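Local structure of phage terminase large subunit (Thermus phage P7426, 7KS4) at residues E59-P64 / L110-Y115; G65-I70 / T129-G134; A52-V57 / V86-R91; T147-I152 / S173-W178. The protein probably acts as the ATP-driven motor that moves viral DNA into empty capsids and as the endonuclease that cuts it. One frame throughout, in Å; residues are numbered along the deposited sequence.

How the contacts relate
All four contacts lie in the N-terminal P-loop ATPase domain. Contacts 1, 2 and 4 reach the same mixed sheet, and contact 3 packs two helices together. Contacts 1 and 3 share helix 48-62, which follows the nucleotide-binding loop. Contacts 1 and 2 are closest, with centres about 8 Å apart; contacts 3 and 4 are farthest, about 18 Å between centres. Along the chain the segments of contacts 1, 2 and 3 alternate, so these three interlock. Contact 4 opens after they close. Strands 67-72 and 150-153 are neighbours and join contacts 2 and 4. Contacts 1 and 2 join helix 48-62 and strand 67-72 to the antiparallel strands; contact 4 joins the predicted Walker B strand to strand 178-183.

Contact 1: E59-P64 / L110-Y115; sequences ELFARP and LLVHHY
Leu60 and Val112 come level, CA to CA 6.7 Å. Leu60 is in the last turn of helix 48-62, and Val112 is in strand 109-115. The chain leaves the helix at Arg63. Pro64 then lies beside His114, with their CA atoms 6.6 Å apart. Leu110, Val112 and His114 all start out toward the helix end. His114 NE2 donates to Leu60 O at 3.0 Å, with an N-H...O angle of 153°. The nitrogen lies in the carbonyl plane, and the oxygen sits at the edge of the imidazole. Four residues after Leu60 comes Pro64, which has no N-H for this helix-end carbonyl. Ser130 OG binds the same oxygen, which is thus gripped twice. Pro64 CB sits over the centre of one face of the His114 ring, a CH-pi contact 3.8 Å from the centroid. The imidazole is therefore held at both edge and face.

This is where the helix after the P-loop ends against the antiparallel part of the ATPase sheet.

Earlier in the strand the contact is apolar. Val112 CG1 is anti to the backbone N (chi1 -178°) and meets Phe61 CE1 at 4.0 Å. The other branch, Val112 CG2, touches Leu60 CB at 4.1 Å. Leu60 CD1 reaches Leu110 CD2 at 4.2 Å. Val89 of helix 75-92 packs against Leu60, Leu110 and Val112.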
loop_
_atom_site.group_PDB
_atom_site.type_symbol
_atom_site.label_atom_id
_atom_site.label_comp_id
_atom_site.label_asym_id
_atom_site.label_seq_id
_atom_site.Cartn_x
_atom_site.Cartn_y
_atom_site.Cartn_z
ATOM N N GLU A 59 1.487 11.648 -0.842
ATOM C CA GLU A 59 0.230 12.257 -0.419
ATOM C C GLU A 59 0.450 13.285 0.683
ATOM O O GLU A 59 -0.130 14.378 0.644
ATOM C CB GLU A 59 -0.747 11.182 0.057
ATOM C CG GLU A 59 -1.300 10.311 -1.050
ATOM C CD GLU A 59 -2.309 11.027 -1.931
ATOM O OE1 GLU A 59 -3.014 11.924 -1.435
ATOM O OE2 GLU A 59 -2.388 10.683 -3.125
ATOM N N LEU A 60 1.286 12.960 1.674
ATOM C CA LEU A 60 1.418 13.835 2.837
ATOM C C LEU A 60 2.008 15.187 2.459
ATOM O O LEU A 60 1.643 16.204 3.058
ATOM C CB LEU A 60 2.269 13.158 3.915
ATOM C CG LEU A 60 1.671 11.858 4.478
ATOM C CD1 LEU A 60 2.661 11.174 5.412
ATOM C CD2 LEU A 60 0.346 12.114 5.195
ATOM N N PHE A 61 2.902 15.224 1.467
ATOM C CA PHE A 61 3.537 16.469 1.037
ATOM C C PHE A 61 2.818 17.132 -0.127
ATOM O O PHE A 61 2.746 18.366 -0.180
ATOM C CB PHE A 61 4.989 16.208 0.633
ATOM C CG PHE A 61 5.899 15.995 1.790
ATOM C CD1 PHE A 61 6.381 17.075 2.507
ATOM C CD2 PHE A 61 6.271 14.720 2.176
ATOM C CE1 PHE A 61 7.224 16.891 3.589
ATOM C CE2 PHE A 61 7.116 14.530 3.258
ATOM C CZ PHE A 61 7.586 15.622 3.966
ATOM N N ALA A 62 2.327 16.341 -1.085
ATOM C CA ALA A 62 1.712 16.899 -2.282
ATOM C C ALA A 62 0.260 17.282 -2.067
ATOM O O ALA A 62 -0.288 18.055 -2.862
ATOM C CB ALA A 62 1.799 15.904 -3.445
ATOM N N ARG A 63 -0.367 16.764 -1.015
ATOM C CA ARG A 63 -1.768 17.029 -0.701
ATOM C C ARG A 63 -1.841 17.471 0.754
ATOM O O ARG A 63 -2.210 16.684 1.634
ATOM C CB ARG A 63 -2.624 15.792 -0.961
ATOM C CG ARG A 63 -2.907 15.553 -2.427
ATOM C CD ARG A 63 -3.970 16.521 -2.909
ATOM N NE ARG A 63 -4.377 16.278 -4.289
ATOM C CZ ARG A 63 -5.412 16.876 -4.874
ATOM N NH1 ARG A 63 -6.147 17.753 -4.199
ATOM N NH2 ARG A 63 -5.716 16.596 -6.134
ATOM N N PRO A 64 -1.476 18.720 1.048
ATOM C CA PRO A 64 -1.500 19.190 2.440
ATOM C C PRO A 64 -2.877 19.010 3.059
ATOM O O PRO A 64 -3.897 19.361 2.463
ATOM C CB PRO A 64 -1.121 20.674 2.325
ATOM C CG PRO A 64 -0.365 20.773 1.044
ATOM C CD PRO A 64 -1.004 19.758 0.122
ATOM N N LEU A 110 1.776 9.942 12.547
ATOM C CA LEU A 110 2.736 10.812 11.889
ATOM C C LEU A 110 1.998 12.030 11.354
ATOM O O LEU A 110 0.985 11.892 10.659
ATOM C CB LEU A 110 3.450 10.062 10.762
ATOM C CG LEU A 110 4.475 10.835 9.934
ATOM C CD1 LEU A 110 5.670 11.259 10.767
ATOM C CD2 LEU A 110 4.908 9.990 8.737
ATOM N N LEU A 111 2.503 13.216 11.678
ATOM C CA LEU A 111 1.902 14.479 11.269
ATOM C C LEU A 111 2.905 15.285 10.456
ATOM O O LEU A 111 4.068 15.420 10.851
ATOM C CB LEU A 111 1.457 15.295 12.490
ATOM C CG LEU A 111 0.447 14.616 13.415
ATOM C CD1 LEU A 111 0.160 15.508 14.607
ATOM C CD2 LEU A 111 -0.831 14.293 12.674
ATOM N N VAL A 112 2.456 15.831 9.333
ATOM C CA VAL A 112 3.258 16.759 8.544
ATOM C C VAL A 112 2.533 18.099 8.570
ATOM O O VAL A 112 1.524 18.289 7.882
ATOM C CB VAL A 112 3.479 16.268 7.108
ATOM C CG1 VAL A 112 4.361 17.244 6.360
ATOM C CG2 VAL A 112 4.098 14.875 7.107
ATOM N N HIS A 113 3.042 19.036 9.364
ATOM C CA HIS A 113 2.443 20.357 9.459
ATOM C C HIS A 113 2.940 21.229 8.313
ATOM O O HIS A 113 4.145 21.302 8.061
ATOM C CB HIS A 113 2.787 21.004 10.802
ATOM C CG HIS A 113 2.349 20.205 11.991
ATOM N ND1 HIS A 113 1.023 19.988 12.293
ATOM C CD2 HIS A 113 3.064 19.581 12.958
ATOM C CE1 HIS A 113 0.938 19.258 13.391
ATOM N NE2 HIS A 113 2.162 19.000 13.816
ATOM N N HIS A 114 2.011 21.897 7.632
ATOM C CA HIS A 114 2.319 22.787 6.519
ATOM C C HIS A 114 2.073 24.227 6.947
ATOM O O HIS A 114 1.013 24.540 7.500
ATOM C CB HIS A 114 1.462 22.455 5.298
ATOM C CG HIS A 114 1.797 21.140 4.675
ATOM N ND1 HIS A 114 2.668 21.025 3.616
ATOM C CD2 HIS A 114 1.391 19.884 4.971
ATOM C CE1 HIS A 114 2.778 19.752 3.278
ATOM N NE2 HIS A 114 2.018 19.038 4.088
ATOM N N TYR A 115 3.038 25.098 6.670
ATOM C CA TYR A 115 3.005 26.482 7.114
ATOM C C TYR A 115 2.868 27.429 5.928
ATOM O O TYR A 115 2.987 27.033 4.764
ATOM C CB TYR A 115 4.265 26.808 7.926
ATOM C CG TYR A 115 4.295 26.081 9.246
ATOM C CD1 TYR A 115 3.945 26.728 10.421
ATOM C CD2 TYR A 115 4.638 24.736 9.315
ATOM C CE1 TYR A 115 3.955 26.067 11.630
ATOM C CE2 TYR A 115 4.655 24.067 10.520
ATOM C CZ TYR A 115 4.307 24.734 11.675
ATOM O OH TYR A 115 4.318 24.074 12.886
#

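Contact 2: G65-I70 / T129-G134; sequences GSQGWI and TSEFRG
Phe132 reaches across to the neighbouring strand, its ring oblique to the backbone of Gly68, Trp69 and Ile70. Its CG is anti to the backbone N (chi1 -176°). Phe132 CD1 lies 3.5 Å from Gly68 O, where glycine brings no side chain of its own. Phe132 CE1 is 3.7 Å from Trp69 C. At the far end, Phe132 CZ touches Ile70 CG2 at 3.5 Å, and the two side chains cross at a slant. Phe82 and Val85 of helix 75-92 also pack on this ring.

The other face of the sheet carries Gln67, Trp69, Glu131 and Arg133. Trp69 and Arg133 run side by side in the same direction, with ring and guanidinium planes 65° apart. They meet through Trp69 CD1 and Arg133 CB at 3.8 Å. Gln67 and Glu131 approach with amide and carboxylate planes steeply inclined. Their OE1 atoms come within 3.5 Å of each other, while Gln67 NE2 turns to Thr147 O.

The backbones form a parallel pair in the core sheet of the P-loop ATPase. Glu131 N binds Ser66 O, Gly68 N binds Glu131 O, Arg133 N binds Gly68 O, and Ile70 N binds Arg133 O. Before the strand, Gly65 N donates to Ser130 OG at 3.0 Å, an oxygen also bonded to Leu60 O. At the positive phi of Gly65 (88°) a CB would jam against the carbonyl oxygen of Pro64, which calls for glycine.

Glu131 OE2 takes Arg133 NE at 3.2 Å in a salt bridge and also pairs with Arg109. The carboxylate probably stays ionised and offsets the repulsion between these two arginines.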
loop_
_atom_site.group_PDB
_atom_site.type_symbol
_atom_site.label_atom_id
_atom_site.label_comp_id
_atom_site.label_asym_id
_atom_site.label_seq_id
_atom_site.Cartn_x
_atom_site.Cartn_y
_atom_site.Cartn_z
ATOM N N GLY A 65 -2.896 18.474 4.275
ATOM C CA GLY A 65 -4.134 18.151 4.941
ATOM C C GLY A 65 -4.664 16.772 4.627
ATOM O O GLY A 65 -5.696 16.379 5.189
ATOM N N SER A 66 -3.993 16.024 3.758
ATOM C CA SER A 66 -4.445 14.682 3.431
ATOM C C SER A 66 -4.334 13.787 4.654
ATOM O O SER A 66 -3.442 13.945 5.492
ATOM C CB SER A 66 -3.626 14.099 2.280
ATOM O OG SER A 66 -2.251 14.009 2.624
ATOM N N GLN A 67 -5.265 12.841 4.759
ATOM C CA GLN A 67 -5.284 11.892 5.863
ATOM C C GLN A 67 -5.334 10.484 5.296
ATOM O O GLN A 67 -6.119 10.204 4.382
ATOM C CB GLN A 67 -6.475 12.141 6.797
ATOM C CG GLN A 67 -6.397 13.483 7.529
ATOM C CD GLN A 67 -7.533 13.688 8.514
ATOM O OE1 GLN A 67 -7.321 14.165 9.628
ATOM N NE2 GLN A 67 -8.746 13.338 8.105
ATOM N N GLY A 68 -4.498 9.605 5.840
ATOM C CA GLY A 68 -4.439 8.237 5.368
ATOM C C GLY A 68 -4.044 7.291 6.479
ATOM O O GLY A 68 -3.491 7.690 7.509
ATOM N N TRP A 69 -4.347 6.021 6.253
ATOM C CA TRP A 69 -3.990 4.941 7.156
ATOM C C TRP A 69 -3.256 3.865 6.374
ATOM O O TRP A 69 -3.507 3.670 5.182
ATOM C CB TRP A 69 -5.225 4.274 7.797
ATOM C CG TRP A 69 -5.981 5.082 8.801
ATOM C CD1 TRP A 69 -5.695 6.339 9.246
ATOM C CD2 TRP A 69 -7.170 4.672 9.490
ATOM N NE1 TRP A 69 -6.636 6.738 10.173
ATOM C CE2 TRP A 69 -7.549 5.730 10.339
ATOM C CE3 TRP A 69 -7.948 3.510 9.467
ATOM C CZ2 TRP A 69 -8.675 5.658 11.162
ATOM C CZ3 TRP A 69 -9.063 3.440 10.284
ATOM C CH2 TRP A 69 -9.416 4.508 11.119
ATOM N N ILE A 70 -2.359 3.162 7.055
ATOM C CA ILE A 70 -1.927 1.835 6.637
ATOM C C ILE A 70 -2.469 0.848 7.657
ATOM O O ILE A 70 -2.267 1.015 8.867
ATOM C CB ILE A 70 -0.395 1.722 6.498
ATOM C CG1 ILE A 70 -0.010 0.295 6.049
ATOM C CG2 ILE A 70 0.310 2.129 7.783
ATOM C CD1 ILE A 70 0.261 -0.716 7.176
ATOM N N THR A 129 -2.410 20.328 8.117
ATOM C CA THR A 129 -1.683 19.209 8.708
ATOM C C THR A 129 -2.122 17.927 8.008
ATOM O O THR A 129 -3.299 17.555 8.062
ATOM C CB THR A 129 -1.928 19.130 10.216
ATOM O OG1 THR A 129 -1.379 20.293 10.847
ATOM C CG2 THR A 129 -1.269 17.889 10.812
ATOM N N SER A 130 -1.180 17.282 7.331
ATOM C CA SER A 130 -1.378 15.937 6.815
ATOM C C SER A 130 -1.119 14.927 7.924
ATOM O O SER A 130 -0.278 15.145 8.799
ATOM C CB SER A 130 -0.442 15.678 5.637
ATOM O OG SER A 130 -0.533 16.721 4.693
ATOM N N GLU A 131 -1.854 13.813 7.888
ATOM C CA GLU A 131 -1.804 12.827 8.958
ATOM C C GLU A 131 -1.773 11.418 8.382
ATOM O O GLU A 131 -2.537 11.097 7.466
ATOM C CB GLU A 131 -3.009 12.964 9.894
ATOM C CG GLU A 131 -2.989 11.987 11.043
ATOM C CD GLU A 131 -4.046 12.294 12.085
ATOM O OE1 GLU A 131 -4.808 13.266 11.899
ATOM O OE2 GLU A 131 -4.112 11.560 13.089
ATOM N N PHE A 132 -0.898 10.580 8.936
ATOM C CA PHE A 132 -0.771 9.188 8.522
ATOM C C PHE A 132 -0.668 8.323 9.766
ATOM O O PHE A 132 0.166 8.588 10.637
ATOM C CB PHE A 132 0.458 8.992 7.629
ATOM C CG PHE A 132 0.607 7.602 7.074
ATOM C CD1 PHE A 132 -0.302 7.108 6.151
ATOM C CD2 PHE A 132 1.680 6.804 7.443
ATOM C CE1 PHE A 132 -0.161 5.831 5.622
ATOM C CE2 PHE A 132 1.830 5.527 6.917
ATOM C CZ PHE A 132 0.912 5.043 6.003
ATOM N N ARG A 133 -1.515 7.299 9.849
ATOM C CA ARG A 133 -1.557 6.433 11.016
ATOM C C ARG A 133 -1.410 4.980 10.610
ATOM O O ARG A 133 -1.844 4.570 9.531
ATOM C CB ARG A 133 -2.859 6.574 11.791
ATOM C CG ARG A 133 -2.992 7.859 12.563
ATOM C CD ARG A 133 -3.467 7.573 13.974
ATOM N NE ARG A 133 -4.263 8.666 14.504
ATOM C CZ ARG A 133 -4.645 8.762 15.770
ATOM N NH1 ARG A 133 -5.371 9.795 16.159
ATOM N NH2 ARG A 133 -4.290 7.827 16.644
ATOM N N GLY A 134 -0.801 4.204 11.501
ATOM C CA GLY A 134 -0.810 2.759 11.388
ATOM C C GLY A 134 -1.955 2.175 12.199
ATOM O O GLY A 134 -2.260 2.641 13.295
#

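Contact 3: A52-V57 / V86-R91; sequences ASVEAV and VEKVER
Val57 and Lys88 make the tightest apolar touch between the two helices, with Val57 CG2 3.6 Å from Lys88 CB. The two side chains cross at about a right angle. The same methyl, Val57 CG2, lies 4.0 Å from Val89 CG2, where the two valines slide past each other in opposite directions. Lys88 then stretches over helix 48-62. Its CE passes Ser53 OG at 3.5 Å and Val54 CG2 at 4.2 Å. These are contacts of the aliphatic chain.

Both polar ends are held by Glu50, one turn before Ser53 in helix 48-62. Lys88 bends only at its tip (chi4 50°), and NZ forms a salt bridge with Glu50 OE2. Ser53 OG bonds back to Glu50 O in its own helix. Glu50 belongs to the ADP pocket, and the Ser53 side chain is about 8 Å from the bound ADP. Lys88 is thus a second-shell partner of the nucleotide site.

The segment axes approach to 9.6 Å at a crossing angle of -37°, running in roughly the same direction. Leu19 of helix 13-19 packs on Val54, Val57 and Lys88. Beyond them, Val89 rests on Val101 of strand 99-104, while Ala52 and Ala56 pack on strand 150-153.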
loop_
_atom_site.group_PDB
_atom_site.type_symbol
_atom_site.label_atom_id
_atom_site.label_comp_id
_atom_site.label_asym_id
_atom_site.label_seq_id
_atom_site.Cartn_x
_atom_site.Cartn_y
_atom_site.Cartn_z
ATOM N N ALA A 52 4.217 1.092 -1.404
ATOM C CA ALA A 52 3.154 1.679 -0.601
ATOM C C ALA A 52 3.673 2.859 0.213
ATOM O O ALA A 52 2.986 3.875 0.349
ATOM C CB ALA A 52 2.541 0.623 0.315
ATOM N N SER A 53 4.875 2.738 0.779
ATOM C CA SER A 53 5.413 3.829 1.585
ATOM C C SER A 53 5.631 5.072 0.735
ATOM O O SER A 53 5.339 6.193 1.173
ATOM C CB SER A 53 6.713 3.393 2.270
ATOM O OG SER A 53 7.814 3.387 1.370
ATOM N N VAL A 54 6.111 4.894 -0.499
ATOM C CA VAL A 54 6.310 6.035 -1.391
ATOM C C VAL A 54 4.988 6.729 -1.677
ATOM O O VAL A 54 4.922 7.964 -1.730
ATOM C CB VAL A 54 6.998 5.582 -2.690
ATOM C CG1 VAL A 54 7.046 6.725 -3.712
ATOM C CG2 VAL A 54 8.410 5.094 -2.374
ATOM N N GLU A 55 3.923 5.952 -1.896
ATOM C CA GLU A 55 2.609 6.544 -2.142
ATOM C C GLU A 55 2.170 7.411 -0.971
ATOM O O GLU A 55 1.672 8.529 -1.162
ATOM C CB GLU A 55 1.576 5.443 -2.406
ATOM C CG GLU A 55 1.784 4.693 -3.719
ATOM C CD GLU A 55 1.203 5.422 -4.915
ATOM O OE1 GLU A 55 0.250 6.208 -4.736
ATOM O OE2 GLU A 55 1.709 5.216 -6.040
ATOM N N ALA A 56 2.348 6.914 0.252
ATOM C CA ALA A 56 1.965 7.675 1.438
ATOM C C ALA A 56 2.783 8.954 1.570
ATOM O O ALA A 56 2.233 10.025 1.852
ATOM C CB ALA A 56 2.122 6.803 2.680
ATOM N N VAL A 57 4.102 8.865 1.377
ATOM C CA VAL A 57 4.947 10.054 1.475
ATOM C C VAL A 57 4.461 11.126 0.514
ATOM O O VAL A 57 4.330 12.302 0.875
ATOM C CB VAL A 57 6.422 9.704 1.204
ATOM C CG1 VAL A 57 7.265 10.978 1.227
ATOM C CG2 VAL A 57 6.952 8.716 2.225
ATOM N N VAL A 86 7.841 7.001 7.951
ATOM C CA VAL A 86 8.472 7.920 8.896
ATOM C C VAL A 86 9.852 8.338 8.398
ATOM O O VAL A 86 10.139 9.533 8.258
ATOM C CB VAL A 86 8.554 7.288 10.297
ATOM C CG1 VAL A 86 9.391 8.161 11.233
ATOM C CG2 VAL A 86 7.158 7.098 10.873
ATOM N N GLU A 87 10.735 7.364 8.147
ATOM C CA GLU A 87 12.089 7.701 7.702
ATOM C C GLU A 87 12.046 8.631 6.498
ATOM O O GLU A 87 12.736 9.659 6.461
ATOM C CB GLU A 87 12.885 6.437 7.356
ATOM C CG GLU A 87 14.375 6.694 7.054
ATOM C CD GLU A 87 14.636 7.200 5.635
ATOM O OE1 GLU A 87 13.881 6.817 4.714
ATOM O OE2 GLU A 87 15.598 7.982 5.441
ATOM N N LYS A 88 11.235 8.277 5.497
ATOM C CA LYS A 88 11.194 9.052 4.263
ATOM C C LYS A 88 10.635 10.447 4.504
ATOM O O LYS A 88 11.146 11.428 3.952
ATOM C CB LYS A 88 10.357 8.320 3.212
ATOM C CG LYS A 88 10.944 6.984 2.796
ATOM C CD LYS A 88 10.050 6.259 1.796
ATOM C CE LYS A 88 10.817 5.170 1.067
ATOM N NZ LYS A 88 11.545 4.284 2.002
ATOM N N VAL A 89 9.578 10.551 5.310
ATOM C CA VAL A 89 8.954 11.844 5.572
ATOM C C VAL A 89 9.896 12.740 6.367
ATOM O O VAL A 89 10.031 13.934 6.083
ATOM C CB VAL A 89 7.612 11.639 6.301
ATOM C CG1 VAL A 89 7.143 12.922 6.986
ATOM C CG2 VAL A 89 6.544 11.143 5.332
ATOM N N GLU A 90 10.552 12.188 7.386
ATOM C CA GLU A 90 11.450 13.011 8.190
ATOM C C GLU A 90 12.651 13.481 7.382
ATOM O O GLU A 90 13.144 14.595 7.601
ATOM C CB GLU A 90 11.879 12.240 9.442
ATOM C CG GLU A 90 10.785 12.242 10.507
ATOM C CD GLU A 90 11.134 11.445 11.741
ATOM O OE1 GLU A 90 12.194 10.784 11.767
ATOM O OE2 GLU A 90 10.333 11.484 12.697
ATOM N N ARG A 91 13.122 12.665 6.437
ATOM C CA ARG A 91 14.218 13.083 5.571
ATOM C C ARG A 91 13.748 14.093 4.531
ATOM O O ARG A 91 14.374 15.144 4.336
ATOM C CB ARG A 91 14.831 11.859 4.892
ATOM C CG ARG A 91 15.797 12.196 3.769
ATOM C CD ARG A 91 16.648 10.992 3.399
ATOM N NE ARG A 91 15.830 9.827 3.056
ATOM C CZ ARG A 91 15.322 9.591 1.850
ATOM N NH1 ARG A 91 14.594 8.503 1.641
ATOM N NH2 ARG A 91 15.540 10.436 0.850
#

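Contact 4: T147-I152 / S173-W178; sequences TLDFVI and SVRDGW
Asp149 and Trp178 begin the pairing of the two segments. Trp178 N donates to Asp149 O at 3.1 Å, from above the carbonyl plane. Val151 N then donates to Trp178 O at 3.0 Å, with the donor in the carbonyl plane. These two bonds bracket Phe150 in a parallel bridge.

Arg175 reaches back over the loop. Its NH1 makes a weak hydrogen bond to Thr147 O at 2.9 Å, an oxygen that also takes Gln67 NE2. Asp149 OD2 lies over one face of the guanidinium, 3.2 Å from Arg175 NH1. No N-H points at it, so this salt bridge rests on charge alone. The hydrogen bond to OD2 comes from Gln67 N. Asp149 OD1 receives a water at 2.7 Å, which also donates to Arg175 O. Both carboxylate oxygens are therefore satisfied. A Schellman motif with positive phi at Asp176 turns the chain from the weakly bonded end of the helix toward Gly177 and the next strand.

Trp178 has its NE1 bonded to Glu59 OE2. Phe150 CB sits over the centre of the six-membered ring, a CH-pi contact at 3.4 Å, 16° off the normal. Phe150 CG, between the backbone N and the carbonyl carbon (chi1 66°), meets Trp178 CZ2 at 3.7 Å. The two side chains run side by side, but their rings barely overlap.

Phe150, Val151 and Ile152 belong to the predicted Walker B motif. The contact ties together the beta-alpha-beta unit of strand 150-153, helix 161-175 and strand 178-183. Strand 67-72 flanks strand 150-153, and helix 48-62 packs on Phe150, Ile152 and Trp178.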
loop_
_atom_site.group_PDB
_atom_site.type_symbol
_atom_site.label_atom_id
_atom_site.label_comp_id
_atom_site.label_asym_id
_atom_site.label_seq_id
_atom_site.Cartn_x
_atom_site.Cartn_y
_atom_site.Cartn_z
ATOM N N THR A 147 -12.272 10.519 8.145
ATOM C CA THR A 147 -12.351 10.919 6.740
ATOM C C THR A 147 -10.985 10.747 6.093
ATOM O O THR A 147 -10.110 11.609 6.224
ATOM C CB THR A 147 -12.829 12.360 6.606
ATOM O OG1 THR A 147 -12.127 13.191 7.538
ATOM C CG2 THR A 147 -14.329 12.453 6.845
ATOM N N LEU A 148 -10.818 9.646 5.365
ATOM C CA LEU A 148 -9.550 9.281 4.748
ATOM C C LEU A 148 -9.511 9.693 3.285
ATOM O O LEU A 148 -10.469 9.481 2.538
ATOM C CB LEU A 148 -9.315 7.773 4.844
ATOM C CG LEU A 148 -9.063 7.205 6.237
ATOM C CD1 LEU A 148 -8.860 5.715 6.147
ATOM C CD2 LEU A 148 -7.861 7.858 6.904
ATOM N N ASP A 149 -8.387 10.267 2.881
ATOM C CA ASP A 149 -8.113 10.477 1.472
ATOM C C ASP A 149 -7.428 9.280 0.831
ATOM O O ASP A 149 -7.490 9.128 -0.395
ATOM C CB ASP A 149 -7.249 11.721 1.297
ATOM C CG ASP A 149 -7.886 12.931 1.912
ATOM O OD1 ASP A 149 -8.869 13.418 1.320
ATOM O OD2 ASP A 149 -7.442 13.360 3.001
ATOM N N PHE A 150 -6.772 8.437 1.623
ATOM C CA PHE A 150 -6.127 7.258 1.066
ATOM C C PHE A 150 -5.950 6.228 2.168
ATOM O O PHE A 150 -5.896 6.559 3.354
ATOM C CB PHE A 150 -4.779 7.599 0.414
ATOM C CG PHE A 150 -3.722 8.079 1.382
ATOM C CD1 PHE A 150 -2.727 7.212 1.829
ATOM C CD2 PHE A 150 -3.701 9.394 1.821
ATOM C CE1 PHE A 150 -1.738 7.642 2.707
ATOM C CE2 PHE A 150 -2.699 9.838 2.701
ATOM C CZ PHE A 150 -1.722 8.955 3.142
ATOM N N VAL A 151 -5.846 4.969 1.756
ATOM C CA VAL A 151 -5.623 3.882 2.700
ATOM C C VAL A 151 -4.785 2.822 2.014
ATOM O O VAL A 151 -4.926 2.579 0.812
ATOM C CB VAL A 151 -6.948 3.287 3.225
ATOM C CG1 VAL A 151 -7.753 2.672 2.086
ATOM C CG2 VAL A 151 -6.674 2.261 4.302
ATOM N N ILE A 152 -3.891 2.211 2.786
ATOM C CA ILE A 152 -3.106 1.066 2.346
ATOM C C ILE A 152 -3.488 -0.117 3.216
ATOM O O ILE A 152 -3.448 -0.021 4.449
ATOM C CB ILE A 152 -1.595 1.347 2.443
ATOM C CG1 ILE A 152 -1.228 2.543 1.566
ATOM C CG2 ILE A 152 -0.797 0.100 2.052
ATOM C CD1 ILE A 152 0.002 3.308 2.055
ATOM N N SER A 173 -15.160 6.513 0.554
ATOM C CA SER A 173 -16.098 6.985 -0.457
ATOM C C SER A 173 -16.511 8.432 -0.212
ATOM O O SER A 173 -16.890 9.135 -1.155
ATOM C CB SER A 173 -17.325 6.079 -0.485
ATOM O OG SER A 173 -16.931 4.724 -0.593
ATOM N N VAL A 174 -16.437 8.890 1.039
ATOM C CA VAL A 174 -16.796 10.270 1.365
ATOM C C VAL A 174 -15.965 11.247 0.545
ATOM O O VAL A 174 -16.497 12.027 -0.255
ATOM C CB VAL A 174 -16.616 10.524 2.871
ATOM C CG1 VAL A 174 -16.823 11.996 3.208
ATOM C CG2 VAL A 174 -17.572 9.669 3.646
ATOM N N ARG A 175 -14.652 11.248 0.766
ATOM C CA ARG A 175 -13.745 12.130 0.051
ATOM C C ARG A 175 -13.278 11.542 -1.270
ATOM O O ARG A 175 -12.315 12.047 -1.851
ATOM C CB ARG A 175 -12.533 12.460 0.925
ATOM C CG ARG A 175 -12.653 13.782 1.662
ATOM C CD ARG A 175 -11.843 13.775 2.941
ATOM N NE ARG A 175 -11.032 14.978 3.083
ATOM C CZ ARG A 175 -10.098 15.146 4.015
ATOM N NH1 ARG A 175 -9.846 14.181 4.891
ATOM N NH2 ARG A 175 -9.410 16.277 4.070
ATOM N N ASP A 176 -13.946 10.500 -1.758
ATOM C CA ASP A 176 -13.530 9.812 -2.973
ATOM C C ASP A 176 -12.047 9.460 -2.893
ATOM O O ASP A 176 -11.266 9.703 -3.818
ATOM C CB ASP A 176 -13.833 10.655 -4.210
ATOM C CG ASP A 176 -13.832 9.837 -5.484
ATOM O OD1 ASP A 176 -13.388 10.361 -6.528
ATOM O OD2 ASP A 176 -14.280 8.670 -5.441
ATOM N N GLY A 177 -11.656 8.903 -1.749
ATOM C CA GLY A 177 -10.273 8.527 -1.537
ATOM C C GLY A 177 -9.917 7.224 -2.224
ATOM O O GLY A 177 -10.780 6.461 -2.668
ATOM N N TRP A 178 -8.616 6.971 -2.315
ATOM C CA TRP A 178 -8.119 5.798 -3.010
ATOM C C TRP A 178 -7.599 4.765 -2.025
ATOM O O TRP A 178 -7.286 5.061 -0.870
ATOM C CB TRP A 178 -7.029 6.156 -4.028
ATOM C CG TRP A 178 -5.781 6.866 -3.531
ATOM C CD1 TRP A 178 -5.489 8.196 -3.683
ATOM C CD2 TRP A 178 -4.645 6.282 -2.873
ATOM N NE1 TRP A 178 -4.251 8.472 -3.159
ATOM C CE2 TRP A 178 -3.711 7.317 -2.655
ATOM C CE3 TRP A 178 -4.329 4.986 -2.441
ATOM C CZ2 TRP A 178 -2.501 7.104 -2.007
ATOM C CZ3 TRP A 178 -3.125 4.775 -1.808
ATOM C CH2 TRP A 178 -2.217 5.828 -1.601
HETATM O O HOH W 1 -9.672 12.672 -1.200
#